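Local coordinates for protein aromatic-amino-acid:2-oxoglutarate transaminase (Candida albicans, PDB 6HND) that probably transfers amino groups from aromatic amino acids, and perhaps 2-aminoadipate, to 2-oxo acids with the help of pyridoxal 5'-phosphate, at residues H6-R11 and A174-D179; S108-S113 and I385-K390. All coordinates share one frame; numbering follows the deposited sequence.

Contact 1: H6-R11 and A174-D179; sequences HLISKR and ADVFLD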
loop_
_atom_site.group_PDB
_atom_site.type_symbol
_atom_site.label_atom_id
_atom_site.label_comp_id
_atom_site.label_asym_id
_atom_site.label_seq_id
_atom_site.Cartn_x
_atom_site.Cartn_y
_atom_site.Cartn_z
ATOM N N HIS B 6 1.519 25.733 -10.034
ATOM C CA HIS B 6 1.914 26.651 -8.928
ATOM C C HIS B 6 1.525 26.049 -7.562
ATOM O O HIS B 6 2.111 26.490 -6.532
ATOM C CB HIS B 6 1.328 28.055 -9.162
ATOM C CG HIS B 6 -0.159 28.127 -9.039
ATOM N ND1 HIS B 6 -1.017 27.570 -9.986
ATOM C CD2 HIS B 6 -0.942 28.691 -8.094
ATOM C CE1 HIS B 6 -2.262 27.786 -9.623
ATOM N NE2 HIS B 6 -2.250 28.487 -8.467
ATOM N N LEU B 7 0.550 25.126 -7.517
ATOM C CA LEU B 7 0.014 24.606 -6.221
ATOM C C LEU B 7 0.765 23.328 -5.815
ATOM O O LEU B 7 0.718 22.944 -4.637
ATOM C CB LEU B 7 -1.492 24.339 -6.339
ATOM C CG LEU B 7 -2.414 25.547 -6.538
ATOM C CD1 LEU B 7 -3.784 25.097 -7.034
ATOM C CD2 LEU B 7 -2.563 26.343 -5.272
ATOM N N ILE B 8 1.432 22.665 -6.739
ATOM C CA ILE B 8 2.202 21.427 -6.402
ATOM C C ILE B 8 3.344 21.775 -5.434
ATOM O O ILE B 8 4.044 22.771 -5.645
ATOM C CB ILE B 8 2.643 20.707 -7.679
ATOM C CG1 ILE B 8 1.403 20.243 -8.443
ATOM C CG2 ILE B 8 3.574 19.548 -7.364
ATOM C CD1 ILE B 8 1.707 19.626 -9.794
ATOM N N SER B 9 3.430 21.054 -4.316
ATOM C CA SER B 9 4.511 21.179 -3.310
ATOM C C SER B 9 5.871 21.017 -4.008
ATOM O O SER B 9 5.987 20.185 -4.943
ATOM C CB SER B 9 4.351 20.174 -2.190
ATOM O OG SER B 9 4.461 18.839 -2.664
ATOM N N LYS B 10 6.845 21.809 -3.566
ATOM C CA LYS B 10 8.276 21.717 -3.945
ATOM C C LYS B 10 8.755 20.287 -3.700
ATOM O O LYS B 10 9.423 19.779 -4.588
ATOM C CB LYS B 10 9.115 22.703 -3.125
ATOM C CG LYS B 10 8.570 24.131 -3.081
ATOM C CD LYS B 10 9.617 25.217 -3.109
ATOM C CE LYS B 10 10.414 25.215 -4.397
ATOM N NZ LYS B 10 10.322 26.523 -5.090
ATOM N N ARG B 11 8.363 19.694 -2.567
ATOM C CA ARG B 11 8.742 18.308 -2.187
ATOM C C ARG B 11 8.261 17.323 -3.259
ATOM O O ARG B 11 9.090 16.593 -3.779
ATOM C CB ARG B 11 8.194 17.955 -0.799
ATOM C CG ARG B 11 8.655 16.605 -0.266
ATOM C CD ARG B 11 7.970 16.182 1.018
ATOM N NE ARG B 11 6.536 16.355 0.911
ATOM C CZ ARG B 11 5.813 17.222 1.603
ATOM N NH1 ARG B 11 6.378 18.007 2.499
ATOM N NH2 ARG B 11 4.516 17.296 1.394
ATOM N N ALA B 174 -2.318 15.349 0.514
ATOM C CA ALA B 174 -1.557 16.156 1.492
ATOM C C ALA B 174 -0.119 16.303 0.982
ATOM O O ALA B 174 0.378 17.434 0.919
ATOM C CB ALA B 174 -1.595 15.517 2.851
ATOM N N ASP B 175 0.492 15.216 0.514
ATOM C CA ASP B 175 1.895 15.255 0.016
ATOM C C ASP B 175 2.004 16.184 -1.202
ATOM O O ASP B 175 2.931 16.996 -1.226
ATOM C CB ASP B 175 2.415 13.873 -0.347
ATOM C CG ASP B 175 3.805 13.931 -0.940
ATOM O OD1 ASP B 175 4.760 14.160 -0.150
ATOM O OD2 ASP B 175 3.902 13.809 -2.179
ATOM N N VAL B 176 1.100 16.071 -2.176
ATOM C CA VAL B 176 1.237 16.751 -3.489
ATOM C C VAL B 176 0.946 18.243 -3.332
ATOM O O VAL B 176 1.435 18.999 -4.198
ATOM C CB VAL B 176 0.362 16.110 -4.586
ATOM C CG1 VAL B 176 -1.079 16.623 -4.588
ATOM C CG2 VAL B 176 0.972 16.331 -5.961
ATOM N N PHE B 177 0.170 18.674 -2.322
ATOM C CA PHE B 177 -0.194 20.113 -2.159
ATOM C C PHE B 177 0.543 20.803 -0.994
ATOM O O PHE B 177 0.658 22.026 -1.068
ATOM C CB PHE B 177 -1.710 20.324 -2.055
ATOM C CG PHE B 177 -2.474 20.071 -3.327
ATOM C CD1 PHE B 177 -2.134 20.709 -4.498
ATOM C CD2 PHE B 177 -3.581 19.242 -3.335
ATOM C CE1 PHE B 177 -2.829 20.452 -5.665
ATOM C CE2 PHE B 177 -4.304 19.015 -4.498
ATOM C CZ PHE B 177 -3.919 19.609 -5.666
ATOM N N LEU B 178 1.011 20.110 0.045
ATOM C CA LEU B 178 1.507 20.799 1.263
ATOM C C LEU B 178 3.023 20.628 1.439
ATOM O O LEU B 178 3.495 19.517 1.655
ATOM C CB LEU B 178 0.762 20.248 2.477
ATOM C CG LEU B 178 -0.751 20.396 2.450
ATOM C CD1 LEU B 178 -1.363 19.707 3.657
ATOM C CD2 LEU B 178 -1.164 21.849 2.380
ATOM N N ASP B 179 3.767 21.716 1.419
ATOM C CA ASP B 179 5.187 21.741 1.849
ATOM C C ASP B 179 5.223 21.932 3.355
ATOM O O ASP B 179 4.183 22.331 3.937
ATOM C CB ASP B 179 5.967 22.860 1.151
ATOM C CG ASP B 179 6.441 22.432 -0.221
ATOM O OD1 ASP B 179 7.021 21.314 -0.303
ATOM O OD2 ASP B 179 6.212 23.189 -1.185
#

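Contact 2: S108-S113 and I385-K390; sequences STVHIS and IQENFK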
loop_
_atom_site.group_PDB
_atom_site.type_symbol
_atom_site.label_atom_id
_atom_site.label_comp_id
_atom_site.label_asym_id
_atom_site.label_seq_id
_atom_site.Cartn_x
_atom_site.Cartn_y
_atom_site.Cartn_z
ATOM N N SER B 108 -24.680 -15.874 -9.209
ATOM C CA SER B 108 -23.783 -15.072 -10.071
ATOM C C SER B 108 -22.347 -15.420 -9.694
ATOM O O SER B 108 -22.032 -15.466 -8.487
ATOM C CB SER B 108 -24.040 -13.613 -9.925
ATOM O OG SER B 108 -25.303 -13.275 -10.470
ATOM N N THR B 109 -21.534 -15.731 -10.696
ATOM C CA THR B 109 -20.109 -16.082 -10.517
ATOM C C THR B 109 -19.300 -15.459 -11.660
ATOM O O THR B 109 -19.779 -15.403 -12.803
ATOM C CB THR B 109 -19.968 -17.600 -10.330
ATOM O OG1 THR B 109 -18.568 -17.877 -10.197
ATOM C CG2 THR B 109 -20.595 -18.391 -11.458
ATOM N N VAL B 110 -18.124 -14.959 -11.346
ATOM C CA VAL B 110 -17.143 -14.482 -12.359
ATOM C C VAL B 110 -15.940 -15.437 -12.320
ATOM O O VAL B 110 -15.428 -15.739 -11.226
ATOM C CB VAL B 110 -16.775 -13.019 -12.072
ATOM C CG1 VAL B 110 -15.723 -12.468 -13.024
ATOM C CG2 VAL B 110 -18.020 -12.152 -12.095
ATOM N N HIS B 111 -15.523 -15.918 -13.476
ATOM C CA HIS B 111 -14.319 -16.769 -13.631
ATOM C C HIS B 111 -13.162 -15.900 -14.135
ATOM O O HIS B 111 -13.307 -15.208 -15.178
ATOM C CB HIS B 111 -14.620 -17.946 -14.567
ATOM C CG HIS B 111 -13.465 -18.860 -14.726
ATOM N ND1 HIS B 111 -13.214 -19.855 -13.814
ATOM C CD2 HIS B 111 -12.467 -18.893 -15.645
ATOM C CE1 HIS B 111 -12.115 -20.508 -14.174
ATOM N NE2 HIS B 111 -11.633 -19.929 -15.301
ATOM N N ILE B 112 -12.054 -15.917 -13.404
ATOM C CA ILE B 112 -10.820 -15.169 -13.769
ATOM C C ILE B 112 -9.798 -16.197 -14.239
ATOM O O ILE B 112 -9.319 -16.975 -13.398
ATOM C CB ILE B 112 -10.309 -14.323 -12.588
ATOM C CG1 ILE B 112 -11.407 -13.394 -12.047
ATOM C CG2 ILE B 112 -9.039 -13.581 -13.009
ATOM C CD1 ILE B 112 -11.011 -12.585 -10.829
ATOM N N SER B 113 -9.499 -16.204 -15.534
ATOM C CA SER B 113 -8.592 -17.187 -16.192
ATOM C C SER B 113 -7.155 -16.642 -16.229
ATOM O O SER B 113 -6.952 -15.397 -16.088
ATOM C CB SER B 113 -9.117 -17.526 -17.579
ATOM O OG SER B 113 -9.296 -16.346 -18.363
ATOM N N ILE B 385 -16.789 -6.002 -11.597
ATOM C CA ILE B 385 -17.529 -4.781 -12.048
ATOM C C ILE B 385 -17.836 -4.905 -13.546
ATOM O O ILE B 385 -18.998 -4.691 -13.910
ATOM C CB ILE B 385 -16.793 -3.478 -11.662
ATOM C CG1 ILE B 385 -17.008 -3.149 -10.194
ATOM C CG2 ILE B 385 -17.236 -2.291 -12.511
ATOM C CD1 ILE B 385 -16.155 -2.060 -9.674
ATOM N N GLN B 386 -16.876 -5.338 -14.361
ATOM C CA GLN B 386 -17.008 -5.407 -15.839
ATOM C C GLN B 386 -17.874 -6.620 -16.239
ATOM O O GLN B 386 -18.766 -6.455 -17.090
ATOM C CB GLN B 386 -15.618 -5.409 -16.493
ATOM C CG GLN B 386 -15.385 -4.296 -17.529
ATOM C CD GLN B 386 -14.768 -2.993 -17.037
ATOM O OE1 GLN B 386 -15.465 -1.993 -16.904
ATOM N NE2 GLN B 386 -13.449 -2.942 -16.855
ATOM N N GLU B 387 -17.695 -7.795 -15.636
ATOM C CA GLU B 387 -18.402 -9.021 -16.096
ATOM C C GLU B 387 -19.764 -9.206 -15.411
ATOM O O GLU B 387 -20.730 -9.522 -16.105
ATOM C CB GLU B 387 -17.546 -10.267 -15.889
ATOM C CG GLU B 387 -17.094 -10.894 -17.195
ATOM C CD GLU B 387 -16.631 -12.317 -16.982
ATOM O OE1 GLU B 387 -15.453 -12.603 -17.289
ATOM O OE2 GLU B 387 -17.452 -13.117 -16.454
ATOM N N ASN B 388 -19.828 -9.112 -14.090
ATOM C CA ASN B 388 -21.086 -9.353 -13.348
ATOM C C ASN B 388 -21.968 -8.110 -13.451
ATOM O O ASN B 388 -23.152 -8.271 -13.774
ATOM C CB ASN B 388 -20.848 -9.708 -11.887
ATOM C CG ASN B 388 -22.145 -10.085 -11.213
ATOM O OD1 ASN B 388 -22.575 -9.423 -10.271
ATOM N ND2 ASN B 388 -22.777 -11.128 -11.721
ATOM N N PHE B 389 -21.413 -6.924 -13.181
ATOM C CA PHE B 389 -22.182 -5.651 -13.102
ATOM C C PHE B 389 -22.197 -4.918 -14.453
ATOM O O PHE B 389 -22.862 -3.884 -14.524
ATOM C CB PHE B 389 -21.644 -4.768 -11.973
ATOM C CG PHE B 389 -21.935 -5.302 -10.599
ATOM C CD1 PHE B 389 -23.242 -5.591 -10.217
ATOM C CD2 PHE B 389 -20.907 -5.527 -9.690
ATOM C CE1 PHE B 389 -23.514 -6.096 -8.955
ATOM C CE2 PHE B 389 -21.178 -6.043 -8.428
ATOM C CZ PHE B 389 -22.476 -6.331 -8.066
ATOM N N LYS B 390 -21.475 -5.428 -15.459
ATOM C CA LYS B 390 -21.459 -4.967 -16.879
ATOM C C LYS B 390 -21.026 -3.492 -16.974
ATOM O O LYS B 390 -21.457 -2.802 -17.915
ATOM C CB LYS B 390 -22.810 -5.200 -17.576
ATOM C CG LYS B 390 -23.653 -6.347 -17.043
ATOM C CD LYS B 390 -24.313 -7.181 -18.118
ATOM C CE LYS B 390 -23.366 -8.221 -18.679
ATOM N NZ LYS B 390 -24.026 -9.537 -18.863
HETATM O O HOH W 1 -25.897 -11.035 -11.616
HETATM O O HOH W 2 -12.944 -12.744 -15.512
#

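Contact 1: H6-R11 and A174-D179
Both oxygens of the Asp-179 carboxylate meet the first turn of helix 10-14: Asp-179 OD2 takes the N-H of Lys-10 N at 2.8 Å, and Asp-179 OD1 is 3.1 Å from Arg-11 N, each through its syn lone pair. This two-pronged grip fixes the rotation of the carboxylate, and its negative charge would suit the positive end of a helix. Beside it, Ser-9 N bonds to Val-176 O at 2.9 Å. Ser-9 OG, placed between backbone N and carbonyl carbon (chi1 64°), reaches Asp-175 O at 2.8 Å and also N-caps the helix through Ala-12 N. Arg-11 takes hold side-on: Arg-11 NH2 shares Asp-175 O (3.1 Å), while Arg-11 NE forms a salt bridge to Asp-175 OD1 (3.0 Å), which lies somewhat out of the guanidinium plane and has a second, stronger partner in Arg-15. Around Ser-9 the packing is close and buried. On the Leu-7 side the touch is looser though still buried, Leu-7 CB standing 4.1 Å from Phe-177 CD1; the Lys-10 chain, after laying CG beside Asp-179 OD2, bends away at the exposed side. The N-terminal segment thus supplies donors to carbonyl oxygens at the C-terminal end of helix 166-177, whose opposite end binds the cofactor through Ala-166 and Ser-167 in this class I aminotransferase.

Contact 2: S108-S113 and I385-K390
Ser-108 OG is held by two groups, a water at 2.6 Å and the carboxylate of Asp-62, and the same water accepts an N-H from Asn-388 ND2 at 3.1 Å. The serine and the amide are thereby bridged rather than directly bonded, and Asn-388 ND2 packs 3.3 Å from Ser-108 CB. The bond from CA to CB of Asn-388 points toward the strand, with CG anti to the backbone N (chi1 -174°); Asn-388 OD1 stands 3.7 Å above the plane of the Phe-389 ring, over its centre. Between the polar bridges sits Val-110, the buried residue of the contact. Its CG2 packs on Asn-388 CB at 3.7 Å, and its CG1 lies near both Glu-387 CB and OE2. The pairing sets the C-terminal part of helix 375-388 against a two-stranded antiparallel sheet, in which strand 109-113 runs beside strand 53-60 through backbone bonds such as that of Val-110 with Val-58. Leu-60 of that neighbouring strand touches both Val-110 and Asn-388, so the apolar patch spans the two strands. No direct hydrogen bond joins residues 108-113 to 385-390. Toward the solvent side, the extended chain of Glu-387 carries OE1 to a second water, which donates to it at 3.1 Å and also to the His-111 carbonyl oxygen; the imidazole ND1 of His-111 is engaged separately by Asp-57 of strand 53-60.

The segments of the two contacts alternate along the chain: 6-11, 108-113, 174-179, then 385-390. Their centres are 39 Å apart and their nearest atoms about 24 Å, and they share no helix or strand. Contact 1 joins the N-terminal segment to helix 166-177, beside the seven-stranded mixed sheet, with the side chain of Ala-174 about 13 Å from a bound pyridoxal phosphate. Contact 2 lies away from the annotated sites and sets the small two-stranded sheet of the N-terminal part against helix 375-388. Early portions of the chain are thus fastened to later helices at two separate places, one densely hydrogen-bonded and one water-bridged.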